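Side-chain contacts in minor fimbrium tip subunit Mfa3 (Porphyromonas gingivalis ATCC 33277, PDB 5NF4), which forms part of the tip of the minor fimbriae, filaments that mediate biofilm formation and adhesion to host cells and to other oral bacteria: residues Phe65-His70 with Leu192-Ala197; Pro147-Asn152 with Asn157-Ser162; Val207-Lys212 with Ile330-Asp335; Gly302-Phe307 with Tyr326-Lys331. One frame throughout, in Å; residues are numbered along the deposited sequence.

Contact 1 (Phe65-His70 with Leu192-Ala197); sequences FEDRVH and LQRVVA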
# COMPACT_ATOMS: atom_id res chain seq x y z
N PHE A 65 1.32 2.71 -14.56
CA PHE A 65 2.53 2.78 -13.74
C PHE A 65 2.28 2.20 -12.33
O PHE A 65 3.19 1.59 -11.72
CB PHE A 65 3.05 4.23 -13.65
CG PHE A 65 3.57 4.81 -14.96
CD1 PHE A 65 4.04 3.99 -15.98
CD2 PHE A 65 3.59 6.19 -15.15
CE1 PHE A 65 4.52 4.53 -17.17
CE2 PHE A 65 4.07 6.75 -16.34
CZ PHE A 65 4.53 5.92 -17.35
N GLU A 66 1.05 2.35 -11.83
CA GLU A 66 0.68 1.88 -10.48
C GLU A 66 0.76 0.36 -10.38
O GLU A 66 0.84 -0.19 -9.28
CB GLU A 66 -0.77 2.27 -10.10
CG GLU A 66 -1.14 3.75 -10.18
CD GLU A 66 -2.62 3.99 -9.83
OE1 GLU A 66 -2.99 5.13 -9.52
OE2 GLU A 66 -3.44 3.04 -9.89
N ASP A 67 0.69 -0.31 -11.52
CA ASP A 67 0.60 -1.78 -11.54
C ASP A 67 1.89 -2.48 -11.92
O ASP A 67 1.96 -3.71 -11.94
CB ASP A 67 -0.50 -2.19 -12.52
CG ASP A 67 -1.82 -1.53 -12.23
OD1 ASP A 67 -2.12 -1.30 -11.03
OD2 ASP A 67 -2.57 -1.23 -13.18
N ARG A 68 2.91 -1.71 -12.28
CA ARG A 68 4.10 -2.30 -12.88
C ARG A 68 4.96 -2.95 -11.83
O ARG A 68 5.20 -2.38 -10.77
CB ARG A 68 4.91 -1.25 -13.63
CG ARG A 68 4.43 -1.01 -15.04
CD ARG A 68 5.28 0.01 -15.78
NE ARG A 68 4.64 0.44 -17.02
CZ ARG A 68 5.26 1.09 -18.00
NH1 ARG A 68 6.55 1.38 -17.91
NH2 ARG A 68 4.58 1.43 -19.09
N VAL A 69 5.40 -4.17 -12.13
CA VAL A 69 6.33 -4.88 -11.29
C VAL A 69 7.63 -5.00 -12.06
O VAL A 69 7.75 -5.85 -12.94
CB VAL A 69 5.80 -6.27 -10.90
CG1 VAL A 69 6.77 -6.93 -9.92
CG2 VAL A 69 4.39 -6.18 -10.30
N HIS A 70 8.60 -4.18 -11.67
CA HIS A 70 9.89 -4.06 -12.34
C HIS A 70 10.90 -5.12 -11.90
O HIS A 70 11.75 -5.54 -12.68
CB HIS A 70 10.49 -2.68 -12.06
CG HIS A 70 9.69 -1.57 -12.66
ND1 HIS A 70 8.69 -0.92 -11.98
CD2 HIS A 70 9.73 -1.02 -13.90
CE1 HIS A 70 8.16 0.00 -12.77
NE2 HIS A 70 8.77 -0.04 -13.94
N LEU A 192 0.39 -9.55 -5.20
CA LEU A 192 1.25 -8.65 -4.46
C LEU A 192 0.43 -7.47 -3.97
O LEU A 192 -0.45 -7.01 -4.70
CB LEU A 192 2.39 -8.16 -5.35
CG LEU A 192 3.25 -9.30 -5.94
CD1 LEU A 192 4.11 -8.80 -7.10
CD2 LEU A 192 4.11 -9.87 -4.84
N GLN A 193 0.71 -7.02 -2.76
CA GLN A 193 0.02 -5.85 -2.20
C GLN A 193 0.95 -4.67 -2.19
O GLN A 193 2.07 -4.79 -1.69
CB GLN A 193 -0.46 -6.12 -0.78
CG GLN A 193 -1.61 -7.09 -0.76
CD GLN A 193 -1.89 -7.64 0.62
OE1 GLN A 193 -1.24 -7.27 1.59
NE2 GLN A 193 -2.87 -8.54 0.71
N ARG A 194 0.49 -3.54 -2.73
CA ARG A 194 1.28 -2.31 -2.63
C ARG A 194 1.39 -1.89 -1.16
O ARG A 194 0.49 -2.17 -0.37
CB ARG A 194 0.63 -1.18 -3.45
CG ARG A 194 0.50 -1.52 -4.93
CD ARG A 194 -0.48 -0.59 -5.63
NE ARG A 194 -0.80 -1.03 -7.00
CZ ARG A 194 -1.78 -1.86 -7.31
NH1 ARG A 194 -2.56 -2.38 -6.37
NH2 ARG A 194 -1.98 -2.18 -8.59
N VAL A 195 2.49 -1.20 -0.83
CA VAL A 195 2.75 -0.73 0.54
C VAL A 195 2.08 0.63 0.80
O VAL A 195 2.09 1.11 1.94
CB VAL A 195 4.28 -0.63 0.83
CG1 VAL A 195 4.92 -2.01 0.62
CG2 VAL A 195 4.94 0.44 -0.05
N VAL A 196 1.52 1.23 -0.26
CA VAL A 196 0.86 2.53 -0.17
C VAL A 196 -0.64 2.38 -0.40
O VAL A 196 -1.10 1.37 -0.96
CB VAL A 196 1.44 3.56 -1.20
CG1 VAL A 196 2.90 3.92 -0.87
CG2 VAL A 196 1.34 3.06 -2.61
N ALA A 197 -1.37 3.40 0.05
CA ALA A 197 -2.78 3.61 -0.27
C ALA A 197 -2.88 4.69 -1.36
O ALA A 197 -1.95 5.46 -1.56
CB ALA A 197 -3.56 4.04 0.99

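Contact 2 (Pro147-Asn152 with Asn157-Ser162); sequences PIHYHN and NGFPMS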
# COMPACT_ATOMS: atom_id res chain seq x y z
N PRO A 147 10.44 10.04 -2.43
CA PRO A 147 9.64 11.27 -2.57
C PRO A 147 8.65 11.29 -3.76
O PRO A 147 7.54 11.83 -3.65
CB PRO A 147 10.70 12.36 -2.75
CG PRO A 147 11.89 11.82 -1.98
CD PRO A 147 11.88 10.33 -2.27
N ILE A 148 9.05 10.71 -4.88
CA ILE A 148 8.18 10.76 -6.04
C ILE A 148 6.91 9.89 -5.82
O ILE A 148 5.87 10.17 -6.42
CB ILE A 148 8.93 10.34 -7.32
CG1 ILE A 148 8.15 10.77 -8.57
CG2 ILE A 148 9.17 8.86 -7.41
CD1 ILE A 148 7.94 12.28 -8.69
N HIS A 149 6.99 8.90 -4.95
CA HIS A 149 5.87 7.98 -4.77
C HIS A 149 4.69 8.55 -3.99
O HIS A 149 3.63 7.95 -3.99
CB HIS A 149 6.34 6.67 -4.12
CG HIS A 149 7.06 5.80 -5.08
ND1 HIS A 149 7.98 4.85 -4.70
CD2 HIS A 149 7.04 5.78 -6.44
CE1 HIS A 149 8.46 4.25 -5.78
NE2 HIS A 149 7.91 4.80 -6.85
N TYR A 150 4.83 9.73 -3.37
CA TYR A 150 3.65 10.39 -2.84
C TYR A 150 2.81 11.01 -3.97
O TYR A 150 1.66 11.45 -3.77
CB TYR A 150 4.05 11.47 -1.80
CG TYR A 150 4.72 10.95 -0.55
CD1 TYR A 150 3.99 10.56 0.56
CD2 TYR A 150 6.11 10.87 -0.47
CE1 TYR A 150 4.63 10.07 1.69
CE2 TYR A 150 6.74 10.39 0.67
CZ TYR A 150 5.99 10.01 1.75
OH TYR A 150 6.62 9.52 2.86
N HIS A 151 3.41 11.12 -5.16
CA HIS A 151 2.76 11.69 -6.30
C HIS A 151 2.36 10.68 -7.36
O HIS A 151 1.28 10.76 -7.94
CB HIS A 151 3.66 12.72 -6.98
CG HIS A 151 4.01 13.88 -6.12
ND1 HIS A 151 3.12 14.89 -5.83
CD2 HIS A 151 5.16 14.20 -5.49
CE1 HIS A 151 3.71 15.79 -5.06
NE2 HIS A 151 4.95 15.39 -4.83
N ASN A 152 3.26 9.75 -7.66
CA ASN A 152 2.99 8.75 -8.70
C ASN A 152 4.11 7.76 -8.79
O ASN A 152 5.23 8.02 -8.39
CB ASN A 152 2.79 9.42 -10.08
CG ASN A 152 3.87 10.42 -10.40
OD1 ASN A 152 3.70 11.62 -10.20
ND2 ASN A 152 5.01 9.94 -10.89
N ASN A 157 10.14 3.40 -12.00
CA ASN A 157 10.18 3.34 -10.54
C ASN A 157 8.81 3.02 -9.97
O ASN A 157 7.99 3.92 -9.77
CB ASN A 157 10.69 4.69 -10.01
CG ASN A 157 10.97 4.67 -8.53
OD1 ASN A 157 10.77 3.67 -7.85
ND2 ASN A 157 11.44 5.81 -8.01
N GLY A 158 8.55 1.73 -9.75
CA GLY A 158 7.25 1.30 -9.29
C GLY A 158 7.13 1.35 -7.80
O GLY A 158 8.14 1.47 -7.08
N PHE A 159 5.90 1.23 -7.31
CA PHE A 159 5.62 1.17 -5.87
C PHE A 159 6.16 -0.11 -5.27
O PHE A 159 5.97 -1.16 -5.86
CB PHE A 159 4.11 1.22 -5.59
CG PHE A 159 3.43 2.49 -5.95
CD1 PHE A 159 3.89 3.71 -5.46
CD2 PHE A 159 2.29 2.47 -6.71
CE1 PHE A 159 3.23 4.89 -5.79
CE2 PHE A 159 1.64 3.62 -7.03
CZ PHE A 159 2.12 4.85 -6.57
N PRO A 160 6.80 -0.05 -4.09
CA PRO A 160 7.10 -1.31 -3.39
C PRO A 160 5.85 -2.14 -3.15
O PRO A 160 4.79 -1.59 -2.85
CB PRO A 160 7.72 -0.87 -2.06
CG PRO A 160 8.27 0.53 -2.35
CD PRO A 160 7.29 1.13 -3.34
N MET A 161 5.99 -3.46 -3.32
CA MET A 161 4.88 -4.39 -3.09
C MET A 161 5.41 -5.63 -2.40
O MET A 161 6.61 -5.93 -2.47
CB MET A 161 4.19 -4.79 -4.38
CG MET A 161 3.98 -3.68 -5.35
SD MET A 161 3.08 -4.33 -6.77
CE MET A 161 3.06 -2.89 -7.84
N SER A 162 4.54 -6.32 -1.68
CA SER A 162 4.95 -7.59 -1.10
C SER A 162 3.80 -8.51 -0.84
O SER A 162 2.62 -8.13 -0.87
CB SER A 162 5.67 -7.33 0.21
OG SER A 162 4.75 -6.72 1.10

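Contact 3 (Val207-Lys212 with Ile330-Asp335); sequences VENLQK and IKTLPD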
# COMPACT_ATOMS: atom_id res chain seq x y z
N VAL A 207 -15.00 23.45 -9.07
CA VAL A 207 -13.56 23.35 -9.24
C VAL A 207 -12.95 24.74 -9.58
O VAL A 207 -11.76 24.96 -9.38
CB VAL A 207 -13.18 22.30 -10.32
CG1 VAL A 207 -13.51 22.79 -11.72
CG2 VAL A 207 -11.72 21.92 -10.21
N GLU A 208 -13.78 25.65 -10.08
CA GLU A 208 -13.36 27.03 -10.34
C GLU A 208 -12.85 27.75 -9.08
O GLU A 208 -12.17 28.78 -9.17
CB GLU A 208 -14.50 27.84 -10.94
CG GLU A 208 -14.93 27.39 -12.32
CD GLU A 208 -15.65 26.06 -12.30
OE1 GLU A 208 -16.23 25.71 -11.25
OE2 GLU A 208 -15.61 25.37 -13.34
N ASN A 209 -13.26 27.26 -7.91
CA ASN A 209 -12.95 27.92 -6.65
C ASN A 209 -11.70 27.36 -6.02
O ASN A 209 -11.29 27.83 -4.97
CB ASN A 209 -14.10 27.77 -5.64
CG ASN A 209 -15.39 28.41 -6.11
OD1 ASN A 209 -15.41 29.49 -6.70
ND2 ASN A 209 -16.51 27.75 -5.80
N LEU A 210 -11.12 26.33 -6.64
CA LEU A 210 -10.06 25.56 -5.99
C LEU A 210 -8.70 26.11 -6.35
O LEU A 210 -8.41 26.33 -7.52
CB LEU A 210 -10.13 24.08 -6.40
CG LEU A 210 -9.07 23.12 -5.84
CD1 LEU A 210 -9.22 22.95 -4.32
CD2 LEU A 210 -9.13 21.76 -6.54
N GLN A 211 -7.86 26.33 -5.34
CA GLN A 211 -6.50 26.79 -5.58
C GLN A 211 -5.54 25.61 -5.47
O GLN A 211 -4.66 25.43 -6.30
CB GLN A 211 -6.12 27.88 -4.58
CG GLN A 211 -4.70 28.37 -4.73
CD GLN A 211 -4.33 29.33 -3.63
OE1 GLN A 211 -5.04 30.30 -3.37
NE2 GLN A 211 -3.22 29.05 -2.95
N LYS A 212 -5.71 24.80 -4.44
CA LYS A 212 -4.89 23.60 -4.32
C LYS A 212 -5.36 22.63 -3.28
O LYS A 212 -6.18 22.95 -2.42
CB LYS A 212 -3.44 23.96 -4.01
CG LYS A 212 -3.23 24.56 -2.66
CD LYS A 212 -1.73 24.67 -2.42
CE LYS A 212 -1.39 25.50 -1.23
NZ LYS A 212 0.09 25.60 -1.06
N ILE A 330 -16.11 15.78 -3.92
CA ILE A 330 -16.24 17.07 -3.23
C ILE A 330 -16.95 18.14 -4.05
O ILE A 330 -16.68 18.32 -5.24
CB ILE A 330 -14.85 17.59 -2.84
CG1 ILE A 330 -14.14 16.58 -1.95
CG2 ILE A 330 -14.99 18.98 -2.13
CD1 ILE A 330 -12.72 16.93 -1.68
N LYS A 331 -17.89 18.85 -3.40
CA LYS A 331 -18.55 20.02 -3.98
C LYS A 331 -18.02 21.25 -3.26
O LYS A 331 -18.12 21.35 -2.05
CB LYS A 331 -20.07 19.96 -3.83
CG LYS A 331 -20.75 18.82 -4.56
CD LYS A 331 -22.25 18.82 -4.32
CE LYS A 331 -22.95 17.62 -4.96
NZ LYS A 331 -24.44 17.70 -4.82
N THR A 332 -17.46 22.19 -4.03
CA THR A 332 -16.94 23.44 -3.49
C THR A 332 -17.94 24.56 -3.70
O THR A 332 -18.13 25.04 -4.82
CB THR A 332 -15.61 23.82 -4.13
OG1 THR A 332 -14.77 22.67 -4.19
CG2 THR A 332 -14.92 24.89 -3.33
N LEU A 333 -18.61 24.94 -2.63
CA LEU A 333 -19.59 26.00 -2.69
C LEU A 333 -18.95 27.25 -2.11
O LEU A 333 -17.84 27.17 -1.58
CB LEU A 333 -20.85 25.57 -1.94
CG LEU A 333 -21.26 24.14 -2.29
CD1 LEU A 333 -22.47 23.71 -1.50
CD2 LEU A 333 -21.51 24.02 -3.80
N PRO A 334 -19.62 28.40 -2.23
CA PRO A 334 -19.03 29.69 -1.86
C PRO A 334 -18.47 29.71 -0.45
O PRO A 334 -17.33 30.14 -0.25
CB PRO A 334 -20.20 30.67 -2.00
CG PRO A 334 -21.08 30.04 -3.04
CD PRO A 334 -20.99 28.57 -2.77
N ASP A 335 -19.27 29.23 0.50
CA ASP A 335 -18.92 29.30 1.92
C ASP A 335 -18.66 27.95 2.60
O ASP A 335 -18.37 27.91 3.79
CB ASP A 335 -20.05 29.99 2.67
CG ASP A 335 -21.37 29.25 2.54
OD1 ASP A 335 -21.65 28.72 1.43
OD2 ASP A 335 -22.12 29.18 3.54

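Contact 4 (Gly302-Phe307 with Tyr326-Lys331); sequences GQYLPF and YIYRIK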
# COMPACT_ATOMS: atom_id res chain seq x y z
N GLY A 302 -24.77 10.14 8.63
CA GLY A 302 -24.94 10.35 7.20
C GLY A 302 -24.07 11.43 6.58
O GLY A 302 -24.06 11.60 5.36
N GLN A 303 -23.34 12.16 7.42
CA GLN A 303 -22.44 13.21 6.93
C GLN A 303 -21.00 12.87 7.28
O GLN A 303 -20.64 12.70 8.45
CB GLN A 303 -22.81 14.56 7.52
CG GLN A 303 -24.19 15.05 7.13
CD GLN A 303 -24.48 16.37 7.79
OE1 GLN A 303 -23.88 17.39 7.44
NE2 GLN A 303 -25.36 16.35 8.78
N TYR A 304 -20.18 12.76 6.25
CA TYR A 304 -18.79 12.39 6.43
C TYR A 304 -18.06 13.35 7.38
O TYR A 304 -17.38 12.91 8.30
CB TYR A 304 -18.06 12.37 5.09
CG TYR A 304 -16.62 11.93 5.22
CD1 TYR A 304 -16.27 10.60 5.15
CD2 TYR A 304 -15.61 12.86 5.42
CE1 TYR A 304 -14.95 10.19 5.27
CE2 TYR A 304 -14.29 12.46 5.55
CZ TYR A 304 -13.96 11.12 5.48
OH TYR A 304 -12.65 10.70 5.59
N LEU A 305 -18.20 14.66 7.18
CA LEU A 305 -17.26 15.55 7.86
C LEU A 305 -17.38 15.55 9.39
O LEU A 305 -16.35 15.48 10.07
CB LEU A 305 -17.39 16.97 7.33
CG LEU A 305 -16.60 17.16 6.03
CD1 LEU A 305 -16.99 18.52 5.42
CD2 LEU A 305 -15.07 17.08 6.25
N PRO A 306 -18.60 15.61 9.93
CA PRO A 306 -18.73 15.60 11.39
C PRO A 306 -18.22 14.30 12.00
O PRO A 306 -17.62 14.32 13.07
CB PRO A 306 -20.24 15.76 11.62
CG PRO A 306 -20.75 16.39 10.35
CD PRO A 306 -19.88 15.89 9.26
N PHE A 307 -18.45 13.18 11.33
CA PHE A 307 -17.96 11.89 11.80
C PHE A 307 -16.44 11.89 11.78
O PHE A 307 -15.76 11.60 12.77
CB PHE A 307 -18.52 10.78 10.91
CG PHE A 307 -18.04 9.41 11.27
CD1 PHE A 307 -18.21 8.92 12.55
CD2 PHE A 307 -17.48 8.58 10.32
CE1 PHE A 307 -17.79 7.64 12.87
CE2 PHE A 307 -17.09 7.32 10.64
CZ PHE A 307 -17.24 6.85 11.92
N TYR A 326 -8.93 5.32 -1.41
CA TYR A 326 -9.72 6.28 -0.67
C TYR A 326 -10.23 7.33 -1.66
O TYR A 326 -9.44 8.08 -2.25
CB TYR A 326 -8.89 6.93 0.45
CG TYR A 326 -8.48 5.93 1.52
CD1 TYR A 326 -7.42 5.06 1.30
CD2 TYR A 326 -9.19 5.82 2.70
CE1 TYR A 326 -7.06 4.09 2.25
CE2 TYR A 326 -8.84 4.86 3.68
CZ TYR A 326 -7.77 3.99 3.43
OH TYR A 326 -7.42 3.00 4.35
N ILE A 327 -11.54 7.33 -1.87
CA ILE A 327 -12.16 8.13 -2.92
C ILE A 327 -13.08 9.19 -2.32
O ILE A 327 -14.01 8.88 -1.58
CB ILE A 327 -12.95 7.23 -3.90
CG1 ILE A 327 -12.03 6.15 -4.49
CG2 ILE A 327 -13.57 8.05 -5.04
CD1 ILE A 327 -12.76 5.00 -5.15
N TYR A 328 -12.79 10.45 -2.66
CA TYR A 328 -13.59 11.58 -2.21
C TYR A 328 -14.24 12.28 -3.39
O TYR A 328 -13.63 12.46 -4.46
CB TYR A 328 -12.73 12.56 -1.41
CG TYR A 328 -12.27 11.93 -0.13
CD1 TYR A 328 -11.15 11.12 -0.10
CD2 TYR A 328 -13.01 12.08 1.05
CE1 TYR A 328 -10.74 10.51 1.07
CE2 TYR A 328 -12.61 11.45 2.22
CZ TYR A 328 -11.47 10.68 2.22
OH TYR A 328 -11.09 10.05 3.38
N ARG A 329 -15.51 12.62 -3.20
CA ARG A 329 -16.27 13.39 -4.16
C ARG A 329 -16.64 14.66 -3.43
O ARG A 329 -17.35 14.62 -2.42
CB ARG A 329 -17.49 12.60 -4.66
CG ARG A 329 -17.05 11.25 -5.24
CD ARG A 329 -18.17 10.32 -5.55
NE ARG A 329 -18.90 9.80 -4.38
CZ ARG A 329 -18.43 8.91 -3.51
NH1 ARG A 329 -17.18 8.45 -3.60
NH2 ARG A 329 -19.21 8.51 -2.52
N ILE A 330 -16.11 15.78 -3.92
CA ILE A 330 -16.24 17.07 -3.23
C ILE A 330 -16.95 18.14 -4.05
O ILE A 330 -16.68 18.32 -5.24
CB ILE A 330 -14.85 17.59 -2.84
CG1 ILE A 330 -14.14 16.58 -1.95
CG2 ILE A 330 -14.99 18.98 -2.13
CD1 ILE A 330 -12.72 16.93 -1.68
N LYS A 331 -17.89 18.85 -3.40
CA LYS A 331 -18.55 20.02 -3.98
C LYS A 331 -18.02 21.25 -3.26
O LYS A 331 -18.12 21.35 -2.05
CB LYS A 331 -20.07 19.96 -3.83
CG LYS A 331 -20.75 18.82 -4.56
CD LYS A 331 -22.25 18.82 -4.32
CE LYS A 331 -22.95 17.62 -4.96
NZ LYS A 331 -24.44 17.70 -4.82

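Contact 1 (Phe65-His70 with Leu192-Ala197)
The guanidinium of Arg194 meets the 3-10 turn Phe65-Asp67 through two of its nitrogens. NE donates to the backbone carbonyl Glu66 O at 2.9 Å; the N-H points almost straight at the oxygen (173°), which lies in the guanidinium plane, while the nitrogen sits above the plane of the carbonyl. NH2 forms a salt bridge with Asp67, OD1 to NH2 being 2.6 Å, but as a hydrogen bond this is weak because the N-H is bent to 120°. Asp67 OD1 approaches the guanidinium edge near its plane, while the carboxylate plane is turned 65° from it. With the Arg194 chain extended from CG to NE, the head is carried from strand 180-205 to the turn. The third nitrogen, NH1, is taken by Ala50 O and Asn323 OD1, and Trp346 makes a cation-pi contact with the same group. The Glu66 carboxylate is committed to Tyr252, Lys198 and Trp346. Next to the polar pair, Val69 CG2 touches Leu192 CD1 at 4.1 Å, a small apolar patch beside Phe115 and Ala117 of strand 109-117. All three guanidinium nitrogens thus have acceptors; Asp67 balances the buried charge, whose proximity would probably help keep that carboxylate ionised.

Contact 2 (Pro147-Asn152 with Asn157-Ser162)
Asn157 O accepts the one clear hydrogen bond between these segments, from His149 NE2 at 3.1 Å. The N-H is nearly straight (166°) and the oxygen lies close to the imidazole plane, at the ring edge, although the donor stands well above the plane of the carbonyl. Two further oxygens gather at the same end of the imidazole: Gly158 O and Asn157 OD1 lie 3.1 and 3.2 Å from His149 CE1. In Asn157 the anti placement of CG relative to the backbone N (chi1 -171°) carries OD1 to the CE1/NE2 end of the imidazole, the amide being steeply inclined to the ring; its ND2 is held by Asp146 OD2 and also touches Ile148 CG2.

The edge of Phe159 is directed at one face of the imidazole. The two rings make an edge-to-face pair with planes 60° apart, and Phe159 CD1 lies 3.8 Å from His149 CG, displaced toward the rim of the histidine ring. The neighbouring phenyl atom CE1 lies 3.6 Å from His149 O, so this edge of the phenylalanine runs along both the side chain and the backbone of one residue. Pro160 CD adds a looser contact at 4.0 Å from His149 ND1. The imidazole is hydrogen-bonded at its edge and packed on its face, which probably limits its rotation.

The 3-10 turn is thereby held against the loop leading into strand 161-170. Beyond the contact, Phe159 also meets Tyr252 and Val196, and Pro160 packs on Val195, which sets the Phe159-Pro160 side against strands 180-205 and 248-254, while Ile148 and His151 reach strand 238-242.

Contact 3 (Val207-Lys212 with Ile330-Asp335)
Asn209 and Thr332 carry nearly all of this contact, which has a close apolar side and a slack polar one. On the close side Thr332 CG2 lies 3.8 Å from Asn209 CB. The methyl reaches the asparagine because it stands anti to the threonine backbone N, leaving OG1 in the position beside that nitrogen. Thr332 is buried, and its methyl lies nearest the aliphatic base of Asn209 and a little farther from the amide nitrogen.

The polar side is less firm. Asn209 ND2 donates to the backbone oxygen Thr332 O over 3.3 Å, and the N-H is bent to 133°, which makes the bond weak. The amide projects past the methyl toward the end of strand 324-332, where the chain leaves the sheet through Leu333 and Pro334. Leu333 is only brushed, its carbonyl carbon being 4.5 Å from Asn209 ND2; its CB points away, and its side chain touches Glu205 and Glu338. On this solvent side Glu208 and Pro334 are exposed.

Asn209 closes a 3-10 turn in which Leu210 N binds Val207 O at 3.1 Å, and strand 210-216 starts directly after it. That strand opens with a classic beta bulge, Gln211 and Lys212 both facing Thr281 of strand 277-282. The contact is therefore a small one, with one weak side-chain-to-backbone bond, between the turn before one strand and the end of another, at the far margin of a beta-rich fimbrillin-type fold.

Contact 4 (Gly302-Phe307 with Tyr326-Lys331)
A short helix, 304-308, reaches strand 324-332 through a pair of tyrosines, Tyr304 from the first turn of the helix and Tyr328 from the middle of the strand. Their phenol oxygens meet: Tyr328 OH donates to Tyr304 OH at 2.8 Å. The rings stand almost perpendicular, planes 84° apart and centroids separated by 5.5 Å, in an offset edge-to-face pair where the edge of Tyr328 is turned toward the face of Tyr304. Its closest carbon, Tyr328 CE2, comes to 3.5 Å from Tyr304 CZ, near the hydroxyl end of that ring.

Tyr304 reaches the strand because its CG is anti to the backbone N (chi1 -177°), which throws the ring away from the helix and toward Tyr328; the backbones stay well apart, 10.1 Å between Tyr304 CA and Tyr328 CA. Gln303 occupies the N-cap position, so the aromatic ring leaves the helix at its very first residue. In the fold, this helix lies in the long connection from strand 287-291 to strand 324-332 and touches the latter through Tyr304, while the strand itself pairs in parallel with strand 180-205 and antiparallel with strand 337-345.

The hydroxyl of Tyr304 has a second partner, Pro291 O, to which it is hydrogen-bonded; acting as acceptor for Tyr328, it links the end of strand 287-291 to strand 324-332. Around the pair the aromatic cluster continues: Tyr341 meets both rings, and Phe278 makes an edge-to-face contact with Tyr328.

In the fold
Contacts 1 and 4 are buried, whereas contacts 2 and 3 are partly buried. Contacts 1 and 2 lie side by side, their centres about 7 Å apart, and are joined by backbone pairing of strands 161-170 and 180-205; contact 1 combines a salt bridge, a bond to a backbone carbonyl and a small apolar touch, contact 2 an imidazole set among carbonyls and a phenyl ring. Contacts 3 and 4 share Ile330 and Lys331 of strand 324-332, yet differ: a weak amide bond and one methyl at the strand end, against an aromatic hydroxyl pair at mid-strand. Strand 180-205 runs beside 324-332, and Ala197 packs on Tyr326, bringing contacts 1 and 4 together although their centres are about 26 Å apart.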